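Long-range contacts in CrtC domain-containing protein (Fusarium vanettenii 77-13-4, PDB 7A0Q), which probably catalyses the hydration of kievitone, an antifungal isoflavonoid of bean, as the kievitone hydratase of this fungal plant pathogen: residues K29-K34 with A153-V158; W60-I65 with W221-I226; G177-K182 with H202-R207. All coordinates share one frame; numbering follows the deposited sequence.

Contact 1 of 3, residues K29-K34 with A153-V158; sequences KPENSK and ATTGAV
Glu31 CG stands anti to its own carbonyl carbon (chi1 -71°), beside the backbone N, and the chain, extended beyond CG, carries OE1 to Thr155 OG1, which is itself anti to its backbone N (chi1 -176°). The two side chains cross at about a right angle. Thr155 OG1 donates to Glu31 OE1 over 2.6 Å, approaching on the anti side and out of the carboxylate plane. The same hydroxyl is hydrogen-bonded to Ser180 N, so two partners fix its rotation. One residue earlier, Thr154 OG1 donates to Glu31 O, also at 2.6 Å, from above the carbonyl plane. In return, Ser33 N gives a nearly straight bond (173° at the hydrogen) to Thr154 O at 2.9 Å, again from well above the carbonyl plane. Thr154 CA makes a bent CA-H...O contact with Ser33 O, 3.3 Å away. Thr154 is the centre of an inverse gamma turn, closed by a weak bond from Thr155 N to Ala153 O. A water accepts from Gly156 N at 3.0 Å. Beyond the pair, Arg253 forms a salt bridge with Glu31 OE2 and a hydrogen bond to Gly156 O, tying both segments to strand 245-253 of the lipocalin-like barrel. With a hydroxyl on one oxygen and a guanidinium on the other, the carboxylate of Glu31 is probably stabilised in its ionised form.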
loop_
_atom_site.group_PDB
_atom_site.type_symbol
_atom_site.label_atom_id
_atom_site.label_comp_id
_atom_site.label_asym_id
_atom_site.label_seq_id
_atom_site.Cartn_x
_atom_site.Cartn_y
_atom_site.Cartn_z
ATOM N N LYS A 29 -5.353 1.789 -14.918
ATOM C CA LYS A 29 -6.375 0.899 -15.455
ATOM C C LYS A 29 -6.358 -0.405 -14.671
ATOM O O LYS A 29 -5.305 -0.798 -14.152
ATOM C CB LYS A 29 -6.153 0.633 -16.952
ATOM C CG LYS A 29 -4.821 -0.001 -17.284
ATOM C CD LYS A 29 -4.599 -0.079 -18.800
ATOM C CE LYS A 29 -4.459 1.313 -19.413
ATOM N NZ LYS A 29 -4.048 1.297 -20.852
ATOM N N PRO A 30 -7.485 -1.097 -14.564
ATOM C CA PRO A 30 -7.520 -2.344 -13.799
ATOM C C PRO A 30 -7.060 -3.535 -14.624
ATOM O O PRO A 30 -7.069 -3.525 -15.859
ATOM C CB PRO A 30 -8.996 -2.486 -13.432
ATOM C CG PRO A 30 -9.706 -1.862 -14.614
ATOM C CD PRO A 30 -8.818 -0.732 -15.085
ATOM N N GLU A 31 -6.662 -4.581 -13.909
ATOM C CA GLU A 31 -6.544 -5.883 -14.537
ATOM C C GLU A 31 -7.904 -6.567 -14.550
ATOM O O GLU A 31 -8.860 -6.131 -13.898
ATOM C CB GLU A 31 -5.490 -6.739 -13.823
ATOM C CG GLU A 31 -4.100 -6.217 -14.105
ATOM C CD GLU A 31 -3.007 -6.936 -13.328
ATOM O OE1 GLU A 31 -3.309 -7.566 -12.288
ATOM O OE2 GLU A 31 -1.843 -6.860 -13.776
ATOM N N ASN A 32 -8.001 -7.640 -15.337
ATOM C CA ASN A 32 -9.218 -8.434 -15.402
ATOM C C ASN A 32 -8.829 -9.913 -15.380
ATOM O O ASN A 32 -9.122 -10.681 -16.293
ATOM C CB ASN A 32 -10.050 -8.083 -16.640
ATOM C CG ASN A 32 -11.394 -8.800 -16.665
ATOM O OD1 ASN A 32 -12.032 -8.994 -15.626
ATOM N ND2 ASN A 32 -11.832 -9.188 -17.856
ATOM N N SER A 33 -8.163 -10.327 -14.309
ATOM C CA SER A 33 -7.663 -11.687 -14.176
ATOM C C SER A 33 -8.197 -12.321 -12.896
ATOM O O SER A 33 -8.893 -11.688 -12.095
ATOM C CB SER A 33 -6.132 -11.704 -14.187
ATOM O OG SER A 33 -5.616 -10.577 -13.509
ATOM N N LYS A 34 -7.850 -13.590 -12.706
ATOM C CA LYS A 34 -8.252 -14.324 -11.515
ATOM C C LYS A 34 -7.267 -14.043 -10.385
ATOM O O LYS A 34 -6.059 -13.953 -10.613
ATOM C CB LYS A 34 -8.317 -15.824 -11.806
ATOM C CG LYS A 34 -9.086 -16.155 -13.093
ATOM C CD LYS A 34 -10.484 -15.540 -13.050
ATOM C CE LYS A 34 -11.565 -16.558 -13.384
ATOM N NZ LYS A 34 -12.789 -16.350 -12.560
ATOM N N ALA A 153 -11.265 -7.743 -6.784
ATOM C CA ALA A 153 -9.888 -8.230 -6.891
ATOM C C ALA A 153 -9.665 -9.025 -8.181
ATOM O O ALA A 153 -9.226 -10.175 -8.175
ATOM C CB ALA A 153 -9.538 -9.061 -5.666
ATOM N N THR A 154 -9.938 -8.354 -9.303
ATOM C CA THR A 154 -9.730 -8.869 -10.651
ATOM C C THR A 154 -8.259 -8.833 -11.057
ATOM O O THR A 154 -7.924 -8.383 -12.154
ATOM C CB THR A 154 -10.566 -8.031 -11.626
ATOM O OG1 THR A 154 -10.037 -6.690 -11.651
ATOM C CG2 THR A 154 -12.010 -8.001 -11.191
ATOM N N THR A 155 -7.368 -9.301 -10.179
ATOM C CA THR A 155 -5.950 -8.996 -10.312
ATOM C C THR A 155 -5.144 -10.085 -9.606
ATOM O O THR A 155 -5.507 -10.520 -8.507
ATOM C CB THR A 155 -5.656 -7.599 -9.735
ATOM O OG1 THR A 155 -4.284 -7.247 -9.953
ATOM C CG2 THR A 155 -6.009 -7.515 -8.228
ATOM N N GLY A 156 -4.075 -10.539 -10.258
ATOM C CA GLY A 156 -3.264 -11.619 -9.701
ATOM C C GLY A 156 -2.514 -11.183 -8.444
ATOM O O GLY A 156 -1.865 -10.130 -8.424
ATOM N N ALA A 157 -2.603 -11.992 -7.386
ATOM C CA ALA A 157 -2.032 -11.597 -6.102
ATOM C C ALA A 157 -0.508 -11.577 -6.135
ATOM O O ALA A 157 0.137 -12.369 -6.835
ATOM C CB ALA A 157 -2.486 -12.545 -4.985
ATOM N N VAL A 158 0.057 -10.633 -5.377
ATOM C CA VAL A 158 1.480 -10.598 -5.038
ATOM C C VAL A 158 1.607 -11.311 -3.700
ATOM O O VAL A 158 1.136 -10.806 -2.679
ATOM C CB VAL A 158 2.001 -9.157 -4.930
ATOM C CG1 VAL A 158 3.473 -9.130 -4.499
ATOM C CG2 VAL A 158 1.781 -8.389 -6.240
HETATM O O HOH W 1 -3.173 -10.942 -13.052
#

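Contact 2 of 3, residues W60-I65 with W221-I226; sequences WSSSYI and WFQLHI
Trp60, Ser62 and Tyr64 face Trp221, Gln223 and His225 from strands whose axes pass 11.3 Å apart with directions 35° from parallel, a separation bridged by side chains alone. Gln223 lies at the centre of the contact, and a bend at chi2 places its CD. Its NE2 donates to Ser62 OG at 3.1 Å, with the acceptor in the amide plane. Its OE1 takes two donors: Tyr64 OH, 2.7 Å away and above the carbonyl plane, and His225 NE2, which comes from the same strand at 2.8 Å and lies in that plane on a lone pair. Three bonds therefore fix the flip of the amide. Gln223 NE2 also sits at the edge of the Trp60 ring, 3.3 Å from CH2. Over a face of that ring comes the edge of Trp221, its CZ3 3.8 Å from Trp60 CH2, in a T-shaped pair with planes at 89°. Trp221 NE1 turns to Ser234 instead. Tyr64 is stacked on His202, which adds a further ring to the cluster. All six touching residues are buried, and a bound imidazole lies about 3 Å from the Trp221 side chain. This buried polar and aromatic layer joins the two lipocalin-like halves of the CrtC fold, and the imidazole may mark a pocket between them.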
loop_
_atom_site.group_PDB
_atom_site.type_symbol
_atom_site.label_atom_id
_atom_site.label_comp_id
_atom_site.label_asym_id
_atom_site.label_seq_id
_atom_site.Cartn_x
_atom_site.Cartn_y
_atom_site.Cartn_z
ATOM N N TRP A 60 -5.370 -2.250 4.068
ATOM C CA TRP A 60 -4.773 -1.069 3.450
ATOM C C TRP A 60 -5.125 -1.005 1.971
ATOM O O TRP A 60 -5.128 -2.029 1.289
ATOM C CB TRP A 60 -3.254 -1.144 3.654
ATOM C CG TRP A 60 -2.396 -0.006 3.247
ATOM C CD1 TRP A 60 -1.812 0.908 4.078
ATOM C CD2 TRP A 60 -1.911 0.288 1.926
ATOM N NE1 TRP A 60 -1.023 1.768 3.362
ATOM C CE2 TRP A 60 -1.062 1.412 2.037
ATOM C CE3 TRP A 60 -2.117 -0.285 0.667
ATOM C CZ2 TRP A 60 -0.429 1.987 0.934
ATOM C CZ3 TRP A 60 -1.473 0.283 -0.436
ATOM C CH2 TRP A 60 -0.643 1.408 -0.291
ATOM N N SER A 61 -5.427 0.197 1.481
ATOM C CA SER A 61 -5.703 0.359 0.059
ATOM C C SER A 61 -5.144 1.677 -0.446
ATOM O O SER A 61 -5.198 2.702 0.243
ATOM C CB SER A 61 -7.216 0.275 -0.262
ATOM O OG SER A 61 -7.987 1.315 0.337
ATOM N N SER A 62 -4.582 1.631 -1.651
ATOM C CA SER A 62 -4.209 2.835 -2.393
ATOM C C SER A 62 -4.891 2.800 -3.757
ATOM O O SER A 62 -4.625 1.911 -4.571
ATOM C CB SER A 62 -2.688 2.956 -2.501
ATOM O OG SER A 62 -2.128 1.919 -3.295
ATOM N N SER A 63 -5.802 3.742 -3.984
ATOM C CA SER A 63 -6.562 3.791 -5.226
ATOM C C SER A 63 -5.983 4.858 -6.137
ATOM O O SER A 63 -5.832 6.013 -5.725
ATOM C CB SER A 63 -8.040 4.080 -4.959
ATOM O OG SER A 63 -8.629 3.051 -4.184
ATOM N N TYR A 64 -5.636 4.451 -7.354
ATOM C CA TYR A 64 -5.153 5.339 -8.401
ATOM C C TYR A 64 -6.343 5.633 -9.305
ATOM O O TYR A 64 -6.784 4.756 -10.051
ATOM C CB TYR A 64 -4.015 4.672 -9.168
ATOM C CG TYR A 64 -2.857 4.211 -8.299
ATOM C CD1 TYR A 64 -2.877 2.968 -7.671
ATOM C CD2 TYR A 64 -1.747 5.030 -8.112
ATOM C CE1 TYR A 64 -1.807 2.552 -6.877
ATOM C CE2 TYR A 64 -0.683 4.633 -7.335
ATOM C CZ TYR A 64 -0.714 3.398 -6.719
ATOM O OH TYR A 64 0.365 3.040 -5.954
ATOM N N ILE A 65 -6.869 6.857 -9.227
ATOM C CA ILE A 65 -8.213 7.171 -9.704
ATOM C C ILE A 65 -8.137 8.161 -10.863
ATOM O O ILE A 65 -7.400 9.146 -10.792
ATOM C CB ILE A 65 -9.077 7.749 -8.566
ATOM C CG1 ILE A 65 -9.499 6.644 -7.585
ATOM C CG2 ILE A 65 -10.291 8.488 -9.131
ATOM C CD1 ILE A 65 -10.033 7.171 -6.279
ATOM N N TRP A 221 8.834 0.820 2.328
ATOM C CA TRP A 221 8.163 -0.125 1.442
ATOM C C TRP A 221 7.833 0.575 0.133
ATOM O O TRP A 221 7.299 1.692 0.135
ATOM C CB TRP A 221 6.882 -0.670 2.088
ATOM C CG TRP A 221 6.072 -1.627 1.236
ATOM C CD1 TRP A 221 6.430 -2.897 0.863
ATOM C CD2 TRP A 221 4.761 -1.401 0.689
ATOM N NE1 TRP A 221 5.422 -3.473 0.106
ATOM C CE2 TRP A 221 4.392 -2.577 -0.013
ATOM C CE3 TRP A 221 3.867 -0.325 0.727
ATOM C CZ2 TRP A 221 3.166 -2.703 -0.670
ATOM C CZ3 TRP A 221 2.635 -0.451 0.071
ATOM C CH2 TRP A 221 2.306 -1.631 -0.627
ATOM N N PHE A 222 8.122 -0.092 -0.977
ATOM C CA PHE A 222 7.765 0.390 -2.302
ATOM C C PHE A 222 6.720 -0.516 -2.941
ATOM O O PHE A 222 6.836 -1.748 -2.909
ATOM C CB PHE A 222 8.976 0.449 -3.230
ATOM C CG PHE A 222 9.968 1.505 -2.872
ATOM C CD1 PHE A 222 9.800 2.809 -3.325
ATOM C CD2 PHE A 222 11.078 1.198 -2.097
ATOM C CE1 PHE A 222 10.721 3.800 -3.000
ATOM C CE2 PHE A 222 12.011 2.183 -1.774
ATOM C CZ PHE A 222 11.838 3.476 -2.224
ATOM N N GLN A 223 5.739 0.118 -3.574
ATOM C CA GLN A 223 4.705 -0.539 -4.365
ATOM C C GLN A 223 4.822 0.033 -5.771
ATOM O O GLN A 223 4.523 1.211 -5.977
ATOM C CB GLN A 223 3.330 -0.254 -3.763
ATOM C CG GLN A 223 2.183 -0.804 -4.583
ATOM C CD GLN A 223 0.918 0.027 -4.478
ATOM O OE1 GLN A 223 0.315 0.367 -5.497
ATOM N NE2 GLN A 223 0.491 0.339 -3.249
ATOM N N LEU A 224 5.261 -0.774 -6.739
ATOM C CA LEU A 224 5.601 -0.242 -8.057
ATOM C C LEU A 224 4.782 -0.877 -9.176
ATOM O O LEU A 224 4.571 -2.097 -9.203
ATOM C CB LEU A 224 7.094 -0.422 -8.360
ATOM C CG LEU A 224 8.052 0.095 -7.283
ATOM C CD1 LEU A 224 9.501 -0.191 -7.686
ATOM C CD2 LEU A 224 7.828 1.595 -6.975
ATOM N N HIS A 225 4.375 -0.035 -10.127
ATOM C CA HIS A 225 3.683 -0.442 -11.347
ATOM C C HIS A 225 4.495 -0.001 -12.559
ATOM O O HIS A 225 5.025 1.114 -12.579
ATOM C CB HIS A 225 2.282 0.178 -11.437
ATOM C CG HIS A 225 1.427 -0.109 -10.245
ATOM N ND1 HIS A 225 0.465 -1.095 -10.239
ATOM C CD2 HIS A 225 1.435 0.421 -8.999
ATOM C CE1 HIS A 225 -0.109 -1.141 -9.046
ATOM N NE2 HIS A 225 0.473 -0.238 -8.272
ATOM N N ILE A 226 4.598 -0.883 -13.552
ATOM C CA ILE A 226 5.273 -0.572 -14.815
ATOM C C ILE A 226 4.256 -0.770 -15.934
ATOM O O ILE A 226 4.079 -1.896 -16.424
ATOM C CB ILE A 226 6.529 -1.436 -15.018
ATOM C CG1 ILE A 226 7.492 -1.230 -13.847
ATOM C CG2 ILE A 226 7.217 -1.082 -16.352
ATOM C CD1 ILE A 226 8.680 -2.191 -13.835
#

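Contact 3 of 3, residues G177-K182 with H202-R207; sequences GLPSAK and HTWYDR. With IMD (imidazole), chain F.
Trp204 packs against Pro179 and Gly177, and its side chain can be followed outward from CB, which rests 3.6 Å from Pro179 O. CG stands anti to the backbone N (chi1 179°). Beyond it, CD2 lies against Pro179 CA, which sits over one face, offset toward the rim, by the six-membered ring; CE3 comes to 3.4 Å and CZ3 to 3.5 Å from Pro179 CB. On the pyrrole side, NE1 passes 3.7 Å from Gly177 CA and donates to Asp206 OD1 at 2.8 Å. That bond is straight, 177° at the hydrogen, and leaves in the ring plane. The two strands are antiparallel, with hydrogen-bonded pairs Leu178-Tyr205 and Ala181-Thr203; the register slips by one between them, a beta bulge at the corner where the chain turns. There His202 ND1 donates to Pro179 O at 3.2 Å, in the ring plane and on a lone pair, while His202 NE2 is hydrogen-bonded to Tyr336 OH. Asp206 OD2 accepts from N3 of an imidazole, probably from the crystallisation liquor, at 2.8 Å; this imidazole is also hydrogen-bonded to Glu340 OE2. Trp204 NE1 thus holds OD1 while OD2 takes the imidazole, which would make Trp204 a second-shell residue if the imidazole marks a ligand pocket.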
loop_
_atom_site.group_PDB
_atom_site.type_symbol
_atom_site.label_atom_id
_atom_site.label_comp_id
_atom_site.label_asym_id
_atom_site.label_seq_id
_atom_site.Cartn_x
_atom_site.Cartn_y
_atom_site.Cartn_z
ATOM N N GLY A 177 -0.675 -8.653 -1.725
ATOM C CA GLY A 177 -1.148 -7.461 -2.412
ATOM C C GLY A 177 -2.025 -7.866 -3.580
ATOM O O GLY A 177 -1.738 -8.845 -4.270
ATOM N N LEU A 178 -3.100 -7.111 -3.791
ATOM C CA LEU A 178 -3.945 -7.266 -4.970
ATOM C C LEU A 178 -3.743 -5.997 -5.783
ATOM O O LEU A 178 -4.318 -4.953 -5.446
ATOM C CB LEU A 178 -5.415 -7.437 -4.570
ATOM C CG LEU A 178 -5.652 -8.557 -3.553
ATOM C CD1 LEU A 178 -7.109 -8.640 -3.091
ATOM C CD2 LEU A 178 -5.162 -9.896 -4.095
ATOM N N PRO A 179 -2.906 -6.016 -6.836
ATOM C CA PRO A 179 -2.310 -4.756 -7.327
ATOM C C PRO A 179 -3.192 -3.844 -8.169
ATOM O O PRO A 179 -3.050 -2.619 -8.089
ATOM C CB PRO A 179 -1.114 -5.231 -8.166
ATOM C CG PRO A 179 -0.934 -6.651 -7.838
ATOM C CD PRO A 179 -2.250 -7.199 -7.415
ATOM N N SER A 180 -4.102 -4.411 -8.958
ATOM C CA SER A 180 -4.809 -3.645 -9.984
ATOM C C SER A 180 -6.293 -3.987 -9.990
ATOM O O SER A 180 -6.877 -4.313 -11.027
ATOM C CB SER A 180 -4.185 -3.903 -11.353
ATOM O OG SER A 180 -2.872 -3.383 -11.398
ATOM N N ALA A 181 -6.920 -3.892 -8.820
ATOM C CA ALA A 181 -8.328 -4.238 -8.682
ATOM C C ALA A 181 -9.223 -3.217 -9.377
ATOM O O ALA A 181 -8.996 -2.008 -9.288
ATOM C CB ALA A 181 -8.710 -4.311 -7.197
ATOM N N LYS A 182 -10.246 -3.717 -10.067
ATOM C CA LYS A 182 -11.271 -2.843 -10.633
ATOM C C LYS A 182 -11.911 -2.005 -9.533
ATOM O O LYS A 182 -12.286 -2.525 -8.482
ATOM C CB LYS A 182 -12.327 -3.683 -11.357
ATOM C CG LYS A 182 -13.404 -2.867 -12.056
ATOM C CD LYS A 182 -14.398 -3.779 -12.769
ATOM C CE LYS A 182 -15.557 -2.951 -13.328
ATOM N NZ LYS A 182 -16.605 -3.791 -13.973
ATOM N N HIS A 202 -7.465 1.989 -10.715
ATOM C CA HIS A 202 -7.250 0.681 -10.102
ATOM C C HIS A 202 -6.857 0.883 -8.652
ATOM O O HIS A 202 -6.424 1.962 -8.258
ATOM C CB HIS A 202 -6.180 -0.150 -10.829
ATOM C CG HIS A 202 -4.801 0.434 -10.758
ATOM N ND1 HIS A 202 -3.828 -0.028 -9.890
ATOM C CD2 HIS A 202 -4.230 1.446 -11.456
ATOM C CE1 HIS A 202 -2.720 0.673 -10.063
ATOM N NE2 HIS A 202 -2.939 1.577 -11.002
ATOM N N THR A 203 -7.016 -0.174 -7.865
ATOM C CA THR A 203 -6.691 -0.122 -6.445
ATOM C C THR A 203 -5.718 -1.241 -6.121
ATOM O O THR A 203 -5.925 -2.385 -6.535
ATOM C CB THR A 203 -7.955 -0.249 -5.576
ATOM O OG1 THR A 203 -8.792 0.890 -5.798
ATOM C CG2 THR A 203 -7.614 -0.320 -4.080
ATOM N N TRP A 204 -4.658 -0.911 -5.387
ATOM C CA TRP A 204 -3.797 -1.909 -4.773
ATOM C C TRP A 204 -4.307 -2.077 -3.352
ATOM O O TRP A 204 -4.258 -1.134 -2.553
ATOM C CB TRP A 204 -2.336 -1.475 -4.783
ATOM C CG TRP A 204 -1.378 -2.473 -4.138
ATOM C CD1 TRP A 204 -1.413 -2.956 -2.849
ATOM C CD2 TRP A 204 -0.245 -3.082 -4.762
ATOM N NE1 TRP A 204 -0.358 -3.825 -2.640
ATOM C CE2 TRP A 204 0.370 -3.918 -3.801
ATOM C CE3 TRP A 204 0.318 -2.993 -6.041
ATOM C CZ2 TRP A 204 1.520 -4.659 -4.084
ATOM C CZ3 TRP A 204 1.471 -3.723 -6.314
ATOM C CH2 TRP A 204 2.048 -4.553 -5.346
ATOM N N TYR A 205 -4.828 -3.259 -3.058
ATOM C CA TYR A 205 -5.250 -3.625 -1.718
ATOM C C TYR A 205 -4.157 -4.488 -1.097
ATOM O O TYR A 205 -3.722 -5.474 -1.699
ATOM C CB TYR A 205 -6.585 -4.373 -1.779
ATOM C CG TYR A 205 -7.002 -4.965 -0.458
ATOM C CD1 TYR A 205 -7.663 -4.176 0.489
ATOM C CD2 TYR A 205 -6.762 -6.305 -0.161
ATOM C CE1 TYR A 205 -8.053 -4.703 1.703
ATOM C CE2 TYR A 205 -7.145 -6.844 1.063
ATOM C CZ TYR A 205 -7.794 -6.039 1.978
ATOM O OH TYR A 205 -8.186 -6.580 3.180
ATOM N N ASP A 206 -3.694 -4.107 0.090
ATOM C CA ASP A 206 -2.624 -4.842 0.756
ATOM C C ASP A 206 -3.102 -5.321 2.119
ATOM O O ASP A 206 -3.589 -4.525 2.931
ATOM C CB ASP A 206 -1.356 -3.989 0.916
ATOM C CG ASP A 206 -0.103 -4.821 0.843
ATOM O OD1 ASP A 206 0.266 -5.243 -0.270
ATOM O OD2 ASP A 206 0.499 -5.063 1.905
ATOM N N ARG A 207 -2.952 -6.614 2.366
ATOM C CA ARG A 207 -3.397 -7.248 3.603
ATOM C C ARG A 207 -2.191 -7.822 4.325
ATOM O O ARG A 207 -1.426 -8.586 3.732
ATOM C CB ARG A 207 -4.402 -8.356 3.281
ATOM C CG ARG A 207 -4.800 -9.189 4.454
ATOM C CD ARG A 207 -5.708 -8.446 5.410
ATOM N NE ARG A 207 -6.112 -9.347 6.495
ATOM C CZ ARG A 207 -5.889 -9.121 7.790
ATOM N NH1 ARG A 207 -5.267 -8.003 8.194
ATOM N NH2 ARG A 207 -6.305 -10.009 8.685
HETATM N N1 IMD F . 2.771 -1.193 3.969
HETATM C C2 IMD F . 2.899 -2.401 3.372
HETATM N N3 IMD F . 1.729 -2.686 2.745
HETATM C C4 IMD F . 0.879 -1.664 2.941
HETATM C C5 IMD F . 1.533 -0.720 3.710
#

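Overall arrangement
Contact 3 stands between the other two. Its centre is about 8 Å from that of contact 1, and Val158 N to Gly177 O (2.8 Å) and Glu31 N to Ser180 O (2.9 Å) are probable hydrogen bonds. It is about 7 Å, centre to centre, from contact 2, where Tyr64 N lies 2.8 Å from His202 O and Gln223 CG packs 3.2 Å from Trp204 CE3. Contacts 1 and 2 do not touch: their nearest atoms are about 6 Å apart. The imidazole, beside Asp206 and Trp221, touches contacts 2 and 3 and may mark a pocket. Contact 1 lies farther from the chain centre (about 15 Å) than contacts 2 and 3 (about 5 and 8 Å).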